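Local coordinates for protein BauA (Acinetobacter baumannii, PDB 6HCP) that probably takes up ferric preacinetobactin across the outer membrane as a TonB-dependent siderophore receptor of the plug-in-barrel type, at residues N207-R211 and E223-F227; Y245-V251 and V283-G289; L58-N63 and S479-I485; I106-A110 and Q558-E564. All coordinates share one frame. Where two conformers were deposited one is given. Numbering follows the deposited sequence.

Contact 1 (N207-R211 and E223-F227). With C8E ((hydroxyethyloxy)tri(ethyloxy)octane), chain B.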
# COMPACT_ATOMS: atom_id res chain seq x y z
N ASN A 207 -10.60 -34.91 2.77
CA ASN A 207 -10.16 -33.58 2.39
C ASN A 207 -9.26 -33.70 1.17
O ASN A 207 -8.43 -34.62 1.09
CB ASN A 207 -9.46 -32.85 3.54
CG ASN A 207 -10.41 -32.33 4.59
OD1 ASN A 207 -10.76 -31.15 4.59
ND2 ASN A 207 -10.85 -33.21 5.48
N GLY A 208 -9.43 -32.78 0.22
CA GLY A 208 -8.56 -32.67 -0.92
C GLY A 208 -8.24 -31.21 -1.18
O GLY A 208 -9.09 -30.35 -1.05
N MET A 209 -6.95 -30.91 -1.39
CA MET A 209 -6.49 -29.53 -1.57
C MET A 209 -5.38 -29.52 -2.62
O MET A 209 -4.58 -30.46 -2.77
CB MET A 209 -6.01 -28.95 -0.24
CG MET A 209 -5.38 -27.55 -0.34
SD MET A 209 -3.69 -27.61 -0.92
CE MET A 209 -2.83 -28.32 0.48
N TYR A 210 -5.44 -28.50 -3.48
CA TYR A 210 -4.39 -28.25 -4.44
C TYR A 210 -4.23 -26.73 -4.53
O TYR A 210 -5.21 -26.03 -4.61
CB TYR A 210 -4.73 -28.82 -5.82
CG TYR A 210 -3.66 -28.58 -6.86
CD1 TYR A 210 -2.42 -29.17 -6.73
CD2 TYR A 210 -3.85 -27.72 -7.93
CE1 TYR A 210 -1.40 -28.93 -7.63
CE2 TYR A 210 -2.83 -27.46 -8.84
CZ TYR A 210 -1.60 -28.09 -8.70
OH TYR A 210 -0.55 -27.88 -9.55
N ARG A 211 -2.99 -26.26 -4.55
CA ARG A 211 -2.76 -24.88 -4.93
C ARG A 211 -1.41 -24.77 -5.61
O ARG A 211 -0.50 -25.57 -5.38
CB ARG A 211 -2.94 -23.93 -3.74
CG ARG A 211 -2.05 -24.20 -2.56
CD ARG A 211 -2.42 -23.26 -1.42
NE ARG A 211 -1.62 -23.65 -0.28
CZ ARG A 211 -2.05 -24.41 0.72
NH1 ARG A 211 -1.17 -24.81 1.63
NH2 ARG A 211 -3.34 -24.65 0.88
N GLU A 223 3.70 -24.79 -4.68
CA GLU A 223 2.73 -25.81 -5.01
C GLU A 223 2.52 -26.71 -3.78
O GLU A 223 3.48 -27.10 -3.09
CB GLU A 223 3.18 -26.58 -6.25
CG GLU A 223 2.23 -27.71 -6.61
CD GLU A 223 2.73 -28.67 -7.69
OE1 GLU A 223 3.96 -28.70 -7.95
OE2 GLU A 223 1.88 -29.40 -8.23
N SER A 224 1.26 -26.87 -3.39
CA SER A 224 0.88 -27.80 -2.33
C SER A 224 -0.22 -28.72 -2.85
O SER A 224 -1.10 -28.29 -3.60
CB SER A 224 0.43 -27.06 -1.10
OG SER A 224 1.38 -26.10 -0.70
N ARG A 225 -0.25 -29.94 -2.31
CA ARG A 225 -1.32 -30.88 -2.60
C ARG A 225 -1.54 -31.73 -1.36
O ARG A 225 -0.58 -32.14 -0.72
CB ARG A 225 -1.00 -31.85 -3.74
CG ARG A 225 -0.54 -31.25 -5.06
CD ARG A 225 -0.61 -32.29 -6.18
NE ARG A 225 0.10 -31.87 -7.40
CZ ARG A 225 0.71 -32.69 -8.26
NH1 ARG A 225 0.65 -34.00 -8.08
NH2 ARG A 225 1.49 -32.19 -9.20
N LEU A 226 -2.80 -32.06 -1.09
CA LEU A 226 -3.15 -32.95 0.01
C LEU A 226 -4.40 -33.75 -0.35
O LEU A 226 -5.39 -33.21 -0.85
CB LEU A 226 -3.39 -32.11 1.26
CG LEU A 226 -3.81 -32.89 2.50
CD1 LEU A 226 -2.69 -33.81 2.96
CD2 LEU A 226 -4.22 -31.94 3.62
N PHE A 227 -4.36 -35.03 0.00
CA PHE A 227 -5.53 -35.88 0.04
C PHE A 227 -5.50 -36.64 1.35
O PHE A 227 -4.48 -37.25 1.68
CB PHE A 227 -5.56 -36.81 -1.18
CG PHE A 227 -6.73 -37.76 -1.19
CD1 PHE A 227 -8.00 -37.32 -1.53
CD2 PHE A 227 -6.57 -39.08 -0.80
CE1 PHE A 227 -9.09 -38.18 -1.48
CE2 PHE A 227 -7.66 -39.94 -0.76
CZ PHE A 227 -8.92 -39.48 -1.07
C1 C8E B . 0.37 -35.89 -4.82
C2 C8E B . -0.26 -35.48 -3.50
C3 C8E B . -1.76 -35.74 -3.43
C4 C8E B . -2.53 -35.10 -4.58
C5 C8E B . -4.03 -35.06 -4.32
C6 C8E B . -4.70 -33.91 -5.06
C7 C8E B . -6.14 -33.70 -4.63
C8 C8E B . -6.79 -32.60 -5.46
O9 C8E B . -7.84 -31.96 -4.72
C10 C8E B . -8.46 -30.87 -5.41
C11 C8E B . -9.78 -30.56 -4.74
O12 C8E B . -10.05 -29.17 -4.86
O HOH W 1 0.99 -22.91 -0.56
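Four main-chain hydrogen bonds close two antiparallel hydrogen-bonded pairs. Met209 N donates to Leu226 O at 2.8 Å and Leu226 N to Met209 O at 2.9 Å; Arg211 N reaches Ser224 O at 2.9 Å, answered by Ser224 N to Arg211 O at 3.0 Å. The strand axes approach to 4.6 Å at 169°. Gly208-Phe227 and Tyr210-Arg225 are the non-hydrogen-bonded pairs, so the peptide groups of these residues turn to the flanking strands: Gly208 bonds with Val190, Tyr210 with Gly188 and Arg225 with Leu248. CA-H...O contacts such as Gly208 CA to Leu226 O (3.2 Å) supplement the acceptors. These are neighbouring staves of the transmembrane beta-barrel, joined as a beta hairpin. On the face carrying Tyr210, Arg225 and Phe227, Glu223 OE2 takes a hydrogen bond from Tyr210 OH (3.2 Å) and a salt bridge from Arg225 NH2 (3.0 Å). The alkyl chain of a detergent crosses the same face, with its C4 3.7 Å from Arg225 CB and its C5 3.9 Å from Phe227 CB, as expected of a lipid-facing surface. The opposite face, with Met209, Arg211, Ser224 and Leu226, looks into the lumen. There Met209 CE packs on Leu226 CB at 3.9 Å, while a water accepts a hydrogen bond from Arg211 NE at 2.7 Å and lies 3.2 Å from Ser224 OG. The guanidinium of Arg211 is further held by Glu133 and Ser131 of the plug, and Asn207 OD1 by His189.

Contact 2 (Y245-V251 and V283-G289). With C8E ((hydroxyethyloxy)tri(ethyloxy)octane), chain B; EDO (1,2-ethanediol), chain Z.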
# COMPACT_ATOMS: atom_id res chain seq x y z
N TYR A 245 -3.00 -40.01 4.58
CA TYR A 245 -2.86 -38.83 3.75
C TYR A 245 -1.72 -39.02 2.77
O TYR A 245 -0.79 -39.81 2.98
CB TYR A 245 -2.67 -37.60 4.63
CG TYR A 245 -1.27 -37.47 5.18
CD1 TYR A 245 -0.26 -36.91 4.42
CD2 TYR A 245 -0.92 -38.07 6.38
CE1 TYR A 245 1.05 -36.89 4.86
CE2 TYR A 245 0.38 -38.03 6.85
CZ TYR A 245 1.38 -37.44 6.09
OH TYR A 245 2.67 -37.44 6.51
N ASP A 246 -1.78 -38.21 1.70
CA ASP A 246 -0.76 -38.13 0.71
C ASP A 246 -0.56 -36.63 0.41
O ASP A 246 -1.56 -35.94 0.12
CB ASP A 246 -1.20 -38.90 -0.54
CG ASP A 246 -0.20 -38.98 -1.68
OD1 ASP A 246 0.92 -38.45 -1.56
OD2 ASP A 246 -0.57 -39.56 -2.71
N ALA A 247 0.67 -36.14 0.59
CA ALA A 247 0.94 -34.68 0.53
C ALA A 247 2.13 -34.41 -0.38
O ALA A 247 3.05 -35.22 -0.49
CB ALA A 247 1.17 -34.11 1.92
N LEU A 248 2.12 -33.21 -0.96
CA LEU A 248 3.23 -32.69 -1.74
C LEU A 248 3.44 -31.23 -1.33
O LEU A 248 2.46 -30.51 -1.13
CB LEU A 248 2.88 -32.78 -3.23
CG LEU A 248 3.79 -31.96 -4.15
CD1 LEU A 248 5.12 -32.66 -4.35
CD2 LEU A 248 3.12 -31.72 -5.50
N ASP A 249 4.71 -30.85 -1.18
CA ASP A 249 5.13 -29.47 -0.94
C ASP A 249 6.28 -29.20 -1.91
O ASP A 249 7.24 -29.98 -1.98
CB ASP A 249 5.52 -29.26 0.52
CG ASP A 249 6.05 -27.86 0.84
OD1 ASP A 249 5.22 -26.98 1.11
OD2 ASP A 249 7.25 -27.63 0.61
N HIS A 250 6.14 -28.15 -2.72
CA HIS A 250 7.12 -27.82 -3.74
C HIS A 250 7.29 -26.30 -3.82
O HIS A 250 6.31 -25.59 -3.98
CB HIS A 250 6.70 -28.41 -5.09
CG HIS A 250 7.68 -28.14 -6.19
ND1 HIS A 250 8.50 -29.12 -6.70
CD2 HIS A 250 8.02 -26.99 -6.82
CE1 HIS A 250 9.27 -28.60 -7.64
NE2 HIS A 250 8.99 -27.29 -7.73
N VAL A 251 8.53 -25.84 -3.74
CA VAL A 251 8.84 -24.41 -3.89
C VAL A 251 9.90 -24.28 -4.97
O VAL A 251 10.95 -24.89 -4.91
CB VAL A 251 9.33 -23.75 -2.59
CG1 VAL A 251 9.57 -22.25 -2.79
CG2 VAL A 251 8.37 -24.00 -1.44
N VAL A 283 12.88 -27.06 -4.15
CA VAL A 283 12.77 -28.09 -3.16
C VAL A 283 11.43 -28.77 -3.39
O VAL A 283 10.42 -28.12 -3.71
CB VAL A 283 12.87 -27.53 -1.72
CG1 VAL A 283 11.68 -26.65 -1.37
CG2 VAL A 283 13.02 -28.67 -0.70
N GLU A 284 11.40 -30.08 -3.15
CA GLU A 284 10.15 -30.84 -3.22
C GLU A 284 10.17 -31.89 -2.12
O GLU A 284 11.17 -32.61 -2.00
CB GLU A 284 10.01 -31.51 -4.58
CG GLU A 284 8.83 -32.46 -4.66
CD GLU A 284 8.85 -33.33 -5.91
OE1 GLU A 284 9.70 -34.26 -6.00
OE2 GLU A 284 8.05 -33.04 -6.81
N THR A 285 9.08 -31.97 -1.35
CA THR A 285 8.90 -33.03 -0.36
C THR A 285 7.57 -33.72 -0.62
O THR A 285 6.53 -33.08 -0.74
CB THR A 285 8.99 -32.51 1.08
OG1 THR A 285 10.17 -31.71 1.21
CG2 THR A 285 9.09 -33.62 2.10
N LYS A 286 7.63 -35.05 -0.74
CA LYS A 286 6.45 -35.88 -0.78
C LYS A 286 6.37 -36.67 0.52
O LYS A 286 7.32 -37.34 0.88
CB LYS A 286 6.52 -36.85 -1.97
CG LYS A 286 6.48 -36.21 -3.35
CD LYS A 286 6.55 -37.24 -4.48
CE LYS A 286 6.62 -36.60 -5.85
NZ LYS A 286 6.98 -37.58 -6.90
N ASP A 287 5.22 -36.58 1.19
CA ASP A 287 4.97 -37.26 2.43
C ASP A 287 3.69 -38.08 2.28
O ASP A 287 2.68 -37.59 1.78
CB ASP A 287 4.81 -36.29 3.59
CG ASP A 287 6.11 -35.59 3.97
OD1 ASP A 287 6.92 -36.20 4.72
OD2 ASP A 287 6.34 -34.48 3.46
N LYS A 288 3.74 -39.33 2.74
CA LYS A 288 2.57 -40.19 2.79
C LYS A 288 2.53 -40.86 4.16
O LYS A 288 3.57 -41.31 4.64
CB LYS A 288 2.64 -41.27 1.69
CG LYS A 288 2.78 -40.74 0.27
CD LYS A 288 2.83 -41.82 -0.80
CE LYS A 288 3.19 -41.24 -2.15
NZ LYS A 288 3.14 -42.27 -3.21
N GLY A 289 1.37 -40.85 4.80
CA GLY A 289 1.26 -41.42 6.15
C GLY A 289 -0.06 -42.14 6.36
O GLY A 289 -1.06 -41.80 5.76
C1 C8E B . 0.37 -35.89 -4.82
C2 C8E B . -0.26 -35.48 -3.50
C3 C8E B . -1.76 -35.74 -3.43
C4 C8E B . -2.53 -35.10 -4.58
C5 C8E B . -4.03 -35.06 -4.32
C6 C8E B . -4.70 -33.91 -5.06
C7 C8E B . -6.14 -33.70 -4.63
C8 C8E B . -6.79 -32.60 -5.46
O9 C8E B . -7.84 -31.96 -4.72
C10 C8E B . -8.46 -30.87 -5.41
C11 C8E B . -9.78 -30.56 -4.74
O12 C8E B . -10.05 -29.17 -4.86
C1 EDO Z . 10.12 -28.94 1.59
O1 EDO Z . 9.49 -29.05 0.29
C2 EDO Z . 9.07 -28.76 2.65
O2 EDO Z . 8.36 -30.00 2.84
O HOH W 2 5.85 -38.26 6.52
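Residues point to the two faces of this antiparallel pair in turn, and their rotamers decide what each reaches; the axes approach to 4.7 Å at 175°, and eight main-chain hydrogen bonds run from Tyr245 N to Gly289 O (2.9 Å) through to Val283 N to Val251 O (3.0 Å). Tyr245 adopts chi1 of 77° (p), which lays its ring across the partner strand with Gly289 N over one face. An ideal CB on Gly289 would come within 2.5 Å of Tyr245 CE2, so this placement of the ring leaves no room for a side chain at position 289. The phenol tip reaches Ile124 O of the plug, and a water donates to both Tyr245 OH (3.3 Å) and Asp287 OD1 (2.9 Å); OD1 of Asp287 also accepts from Thr313 OG1 of the next strand. Such polar, plug-facing residues mark the lumenal side of a TonB-dependent receptor barrel; on it too, Asp249, at chi1 t, pairs with Arg129, and its OD2 accepts from O1 of an ethanediol at 2.7 Å. On the other face Leu248, also t, places CD1 3.7 Å from Glu284 CG and 3.9 Å from Lys286 CG, covering the aliphatic parts of charged side chains. Lys288, chi1 m and otherwise extended, sets CG 3.5 Å from Asp246 OD1. His250 NE2 bonds Asp252.

Contact 3 (L58-N63 and S479-I485). With C8E ((hydroxyethyloxy)tri(ethyloxy)octane), chain C.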
# COMPACT_ATOMS: atom_id res chain seq x y z
N LEU A 58 -7.99 -25.87 32.93
CA LEU A 58 -7.76 -25.59 34.35
C LEU A 58 -7.26 -26.82 35.12
O LEU A 58 -6.90 -26.70 36.30
CB LEU A 58 -9.04 -25.08 35.00
CG LEU A 58 -9.46 -23.67 34.62
CD1 LEU A 58 -10.80 -23.34 35.28
CD2 LEU A 58 -8.38 -22.67 35.01
N ASP A 59 -7.27 -27.98 34.48
CA ASP A 59 -6.80 -29.22 35.13
C ASP A 59 -5.41 -29.62 34.62
O ASP A 59 -4.95 -30.71 34.91
CB ASP A 59 -7.76 -30.37 34.84
CG ASP A 59 -9.13 -30.20 35.46
OD1 ASP A 59 -9.22 -29.52 36.49
OD2 ASP A 59 -10.10 -30.72 34.86
N THR A 60 -4.79 -28.79 33.77
CA THR A 60 -3.54 -29.17 33.10
C THR A 60 -2.39 -28.38 33.70
O THR A 60 -2.33 -27.15 33.55
CB THR A 60 -3.64 -28.91 31.60
OG1 THR A 60 -4.70 -29.68 31.04
CG2 THR A 60 -2.36 -29.27 30.87
N PRO A 61 -1.43 -29.04 34.38
CA PRO A 61 -0.30 -28.35 35.01
C PRO A 61 0.86 -28.14 34.03
O PRO A 61 2.03 -28.34 34.37
CB PRO A 61 0.09 -29.30 36.14
CG PRO A 61 -0.19 -30.66 35.55
CD PRO A 61 -1.40 -30.49 34.65
N PHE A 62 0.50 -27.65 32.85
CA PHE A 62 1.40 -27.31 31.76
C PHE A 62 0.76 -26.15 31.00
O PHE A 62 -0.47 -25.96 31.12
CB PHE A 62 1.58 -28.49 30.80
CG PHE A 62 2.21 -29.71 31.41
CD1 PHE A 62 3.58 -29.80 31.58
CD2 PHE A 62 1.42 -30.75 31.87
CE1 PHE A 62 4.14 -30.87 32.25
CE2 PHE A 62 1.98 -31.83 32.52
CZ PHE A 62 3.33 -31.90 32.70
N ASN A 63 1.57 -25.36 30.31
CA ASN A 63 1.09 -24.28 29.47
C ASN A 63 0.73 -24.85 28.09
O ASN A 63 1.60 -25.29 27.33
CB ASN A 63 2.13 -23.15 29.43
CG ASN A 63 1.61 -21.88 28.79
OD1 ASN A 63 0.74 -21.92 27.94
ND2 ASN A 63 2.12 -20.74 29.22
N SER A 479 -6.54 -21.82 38.77
CA SER A 479 -5.64 -22.93 39.07
C SER A 479 -4.22 -22.40 39.22
O SER A 479 -3.79 -21.53 38.48
CB SER A 479 -5.70 -23.99 38.00
OG SER A 479 -6.96 -24.67 38.02
N VAL A 480 -3.49 -22.96 40.19
CA VAL A 480 -2.06 -22.73 40.31
C VAL A 480 -1.37 -24.08 40.10
O VAL A 480 -1.92 -25.11 40.46
CB VAL A 480 -1.71 -22.11 41.68
CG1 VAL A 480 -2.02 -23.06 42.82
CG2 VAL A 480 -0.27 -21.65 41.73
N TYR A 481 -0.20 -24.06 39.45
CA TYR A 481 0.47 -25.32 39.10
C TYR A 481 1.98 -25.17 39.12
O TYR A 481 2.54 -24.10 38.98
CB TYR A 481 -0.05 -25.86 37.76
CG TYR A 481 0.43 -25.12 36.53
CD1 TYR A 481 1.60 -25.49 35.90
CD2 TYR A 481 -0.27 -24.04 36.02
CE1 TYR A 481 2.07 -24.80 34.79
CE2 TYR A 481 0.19 -23.33 34.92
CZ TYR A 481 1.35 -23.75 34.27
OH TYR A 481 1.86 -23.04 33.22
N ALA A 482 2.63 -26.33 39.21
CA ALA A 482 4.08 -26.42 39.10
C ALA A 482 4.44 -27.76 38.46
O ALA A 482 3.66 -28.74 38.55
CB ALA A 482 4.70 -26.28 40.45
N ASN A 483 5.58 -27.81 37.77
CA ASN A 483 6.03 -29.08 37.25
C ASN A 483 7.56 -29.13 37.24
O ASN A 483 8.25 -28.13 37.26
CB ASN A 483 5.41 -29.41 35.88
CG ASN A 483 5.90 -28.53 34.75
OD1 ASN A 483 7.11 -28.45 34.52
ND2 ASN A 483 4.98 -27.84 34.08
N TYR A 484 8.05 -30.37 37.25
CA TYR A 484 9.40 -30.69 36.85
C TYR A 484 9.29 -31.80 35.83
O TYR A 484 8.60 -32.80 36.07
CB TYR A 484 10.25 -31.19 38.03
CG TYR A 484 11.60 -31.73 37.61
CD1 TYR A 484 12.69 -30.88 37.50
CD2 TYR A 484 11.74 -33.03 37.17
CE1 TYR A 484 13.92 -31.35 37.06
CE2 TYR A 484 12.95 -33.49 36.65
CZ TYR A 484 14.05 -32.66 36.62
OH TYR A 484 15.24 -33.10 36.12
N ILE A 485 9.91 -31.60 34.66
CA ILE A 485 9.86 -32.59 33.61
C ILE A 485 11.10 -32.41 32.72
O ILE A 485 11.74 -31.36 32.71
CB ILE A 485 8.53 -32.47 32.85
CG1 ILE A 485 8.26 -33.66 31.92
CG2 ILE A 485 8.43 -31.15 32.11
CD1 ILE A 485 6.82 -33.77 31.47
C1 C8E C . 13.20 -13.77 34.00
C2 C8E C . 12.72 -15.20 34.14
C3 C8E C . 12.33 -15.56 35.57
C4 C8E C . 12.32 -17.07 35.81
C5 C8E C . 13.19 -17.43 37.01
C6 C8E C . 13.16 -18.92 37.28
C7 C8E C . 11.74 -19.49 37.22
C8 C8E C . 11.68 -20.88 37.84
O9 C8E C . 10.32 -21.24 38.05
C10 C8E C . 10.18 -22.59 38.51
C11 C8E C . 9.93 -22.65 40.02
O12 C8E C . 9.68 -23.99 40.46
C13 C8E C . 8.95 -24.09 41.69
C14 C8E C . 8.32 -25.47 41.79
O15 C8E C . 8.84 -26.36 40.79
C16 C8E C . 9.54 -27.48 41.35
C17 C8E C . 8.99 -28.81 40.85
O18 C8E C . 7.64 -29.04 41.31
C19 C8E C . 7.59 -29.84 42.49
C20 C8E C . 6.16 -30.31 42.71
O21 C8E C . 5.51 -30.20 41.44
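Every second residue of 479-485 points its CA-to-CB bond toward 58-63, so Ser479, Tyr481, Asn483 and Ile485 make the principal contacts. Ser479 opens the series: its OG donates to Leu58 O at 2.7 Å, fastening the short 3-10 segment. Tyr481 follows with chi1 of 74° (p). Its CB meets Pro61 CB at 3.8 Å and its ring passes under the turn, with CD1 3.3 Å from Pro61 O and with Phe62 N and Thr60 O over one ring face. Its hydroxyl continues past the loop to Glu514. The bend it packs against is an inverse gamma turn centred on Pro61, closed by a weak Phe62 N to Thr60 O hydrogen bond of 3.0 Å. Ala482 faces away, and its carbonyl O lies 3.7 Å from O21 of a detergent molecule. Asn483 reads the same turn from the next inward-facing position: ND2 donates to Pro61 O at 3.0 Å and 167°, and also bonds Glu514, while OD1 is taken by Gln512. Tyr484 again faces away, its CB 3.9 Å from detergent C17. Ile485 ends the segment with an apolar touch, CD1 to Phe62 CE1 at 4.0 Å. Main-chain carbonyls of a loop read by inward-facing barrel side chains, with detergent on the outer side, identify a plug-to-barrel-wall interface of the TonB-dependent receptor fold.

Contact 4 (I106-A110 and Q558-E564). With C8E ((hydroxyethyloxy)tri(ethyloxy)octane), chain C.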
# COMPACT_ATOMS: atom_id res chain seq x y z
N ILE A 106 10.02 -22.88 20.51
CA ILE A 106 9.08 -22.80 21.61
C ILE A 106 9.89 -22.66 22.91
O ILE A 106 10.84 -23.41 23.12
CB ILE A 106 8.16 -24.05 21.63
CG1 ILE A 106 7.46 -24.26 20.28
CG2 ILE A 106 7.16 -23.94 22.76
CD1 ILE A 106 6.63 -25.52 20.18
N ARG A 107 9.54 -21.65 23.72
CA ARG A 107 10.27 -21.32 24.94
C ARG A 107 11.77 -21.19 24.64
O ARG A 107 12.62 -21.51 25.49
CB ARG A 107 10.01 -22.36 26.03
CG ARG A 107 8.62 -22.22 26.63
CD ARG A 107 8.42 -22.99 27.92
NE ARG A 107 7.14 -22.65 28.51
CZ ARG A 107 6.60 -23.25 29.57
NH1 ARG A 107 7.11 -24.38 30.04
NH2 ARG A 107 5.47 -22.76 30.05
N GLY A 108 12.08 -20.68 23.45
CA GLY A 108 13.43 -20.30 23.08
C GLY A 108 14.31 -21.47 22.66
O GLY A 108 15.52 -21.27 22.47
N TYR A 109 13.73 -22.65 22.48
CA TYR A 109 14.44 -23.81 21.96
C TYR A 109 13.78 -24.30 20.67
O TYR A 109 12.56 -24.28 20.55
CB TYR A 109 14.42 -24.96 22.97
CG TYR A 109 15.32 -24.76 24.15
CD1 TYR A 109 16.69 -24.71 24.01
CD2 TYR A 109 14.79 -24.59 25.42
CE1 TYR A 109 17.52 -24.54 25.10
CE2 TYR A 109 15.60 -24.37 26.51
CZ TYR A 109 16.97 -24.39 26.36
OH TYR A 109 17.79 -24.27 27.45
N ALA A 110 14.60 -24.84 19.77
CA ALA A 110 14.09 -25.39 18.52
C ALA A 110 13.02 -26.44 18.83
O ALA A 110 13.13 -27.21 19.78
CB ALA A 110 15.23 -25.98 17.71
N GLN A 558 22.90 -24.61 27.85
CA GLN A 558 22.10 -23.42 27.63
C GLN A 558 20.99 -23.43 28.69
O GLN A 558 20.41 -24.49 28.98
CB GLN A 558 21.52 -23.43 26.22
CG GLN A 558 20.62 -22.22 25.93
CD GLN A 558 20.22 -22.09 24.48
OE1 GLN A 558 20.91 -22.56 23.58
NE2 GLN A 558 19.06 -21.51 24.23
N ARG A 559 20.72 -22.27 29.26
CA ARG A 559 19.68 -22.10 30.26
C ARG A 559 18.73 -21.00 29.81
O ARG A 559 19.12 -19.85 29.69
CB ARG A 559 20.29 -21.69 31.60
CG ARG A 559 19.26 -21.61 32.73
CD ARG A 559 19.89 -21.15 34.04
NE ARG A 559 20.43 -19.80 33.96
CZ ARG A 559 21.51 -19.37 34.62
NH1 ARG A 559 21.98 -18.16 34.42
NH2 ARG A 559 22.10 -20.16 35.50
N ASN A 560 17.47 -21.39 29.58
CA ASN A 560 16.41 -20.47 29.20
C ASN A 560 15.49 -20.25 30.40
O ASN A 560 14.83 -21.17 30.88
CB ASN A 560 15.60 -21.00 28.01
CG ASN A 560 16.31 -20.94 26.69
OD1 ASN A 560 17.54 -20.81 26.63
ND2 ASN A 560 15.56 -21.17 25.61
N ARG A 561 15.45 -19.00 30.87
CA ARG A 561 14.54 -18.58 31.87
C ARG A 561 13.52 -17.66 31.21
O ARG A 561 13.88 -16.77 30.44
CB ARG A 561 15.25 -17.81 32.99
CG ARG A 561 16.14 -18.67 33.88
CD ARG A 561 17.03 -17.82 34.79
NE ARG A 561 17.67 -18.66 35.78
CZ ARG A 561 18.72 -18.32 36.54
NH1 ARG A 561 19.25 -17.11 36.46
NH2 ARG A 561 19.21 -19.19 37.41
N GLY A 562 12.25 -17.83 31.56
CA GLY A 562 11.23 -17.06 30.91
C GLY A 562 10.03 -16.79 31.79
O GLY A 562 9.74 -17.53 32.74
N ILE A 563 9.30 -15.74 31.42
CA ILE A 563 8.01 -15.41 31.97
C ILE A 563 7.05 -15.14 30.81
O ILE A 563 7.41 -14.46 29.85
CB ILE A 563 8.13 -14.18 32.89
CG1 ILE A 563 9.03 -14.43 34.10
CG2 ILE A 563 6.75 -13.69 33.31
CD1 ILE A 563 9.48 -13.16 34.78
N GLU A 564 5.85 -15.70 30.90
CA GLU A 564 4.83 -15.68 29.84
C GLU A 564 3.50 -15.20 30.43
O GLU A 564 3.03 -15.77 31.40
CB GLU A 564 4.62 -17.10 29.27
CG GLU A 564 5.90 -17.88 28.96
CD GLU A 564 5.71 -19.39 28.91
OE1 GLU A 564 5.99 -20.01 27.86
OE2 GLU A 564 5.27 -19.96 29.92
C1 C8E C . 13.20 -13.77 34.00
C2 C8E C . 12.72 -15.20 34.14
C3 C8E C . 12.33 -15.56 35.57
C4 C8E C . 12.32 -17.07 35.81
C5 C8E C . 13.19 -17.43 37.01
C6 C8E C . 13.16 -18.92 37.28
C7 C8E C . 11.74 -19.49 37.22
C8 C8E C . 11.68 -20.88 37.84
O9 C8E C . 10.32 -21.24 38.05
C10 C8E C . 10.18 -22.59 38.51
C11 C8E C . 9.93 -22.65 40.02
O12 C8E C . 9.68 -23.99 40.46
C13 C8E C . 8.95 -24.09 41.69
C14 C8E C . 8.32 -25.47 41.79
O15 C8E C . 8.84 -26.36 40.79
C16 C8E C . 9.54 -27.48 41.35
C17 C8E C . 8.99 -28.81 40.85
O18 C8E C . 7.64 -29.04 41.31
C19 C8E C . 7.59 -29.84 42.49
C20 C8E C . 6.16 -30.31 42.71
O21 C8E C . 5.51 -30.20 41.44
O HOH W 3 17.89 -21.93 21.43
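Ile106 opens a type I' turn that runs to Tyr109, closed by Ile106 N to Tyr109 O (2.9 Å) and Tyr109 N to Ile106 O (3.1 Å). Arg107, at the first corner with positive phi, binds the barrel strand at two points. Its carbonyl O accepts from Asn560 ND2 (3.0 Å, 168°), while its guanidinium meets Glu564 edge-on in a two-pronged salt bridge, NE to OE1 at 3.0 Å and NH2 to OE2 at 2.8 Å; Glu514 is a second acidic partner, and Ser529 also holds Glu564. A tight hairpin turn of the plug is thus moored to the inner wall of the TonB-dependent receptor barrel. At Gly108, phi is 79° and an ideal CB would fall 2.6 Å from Asn560 ND2, so the close approach requires glycine. Gly108 O takes a weak bond from that ND2 (3.1 Å) and a water shared with Gln558 NE2. Tyr109 lays a ring face under Asn560 ND2, 3.3 Å from CE2; its OH, bonded to Ile533 O, lies 3.0 Å from Gln558 O.

Overall arrangement
From the N terminus the chain first lays down the plug, supplying 58-63 and then 106-110, before building the barrel. Contact 1 closes a short hairpin loop early in the wall, and contact 2 follows in series with a longer one; strands 221-234 and 238-252 are neighbours, and Glu223 N to His250 O at 2.8 Å joins the two contacts. Contacts 3 and 4 then return to the plug from 479-485 and 558-564, spanning over 400 residues each. Their segments alternate, so they cross, and both enclose contacts 1 and 2. Asn63 CB and Arg107 NH2, 3.4 Å apart, touch between them. Contacts 1 and 3, with centres about 38 Å apart, lie on opposite sides of the chain's centre.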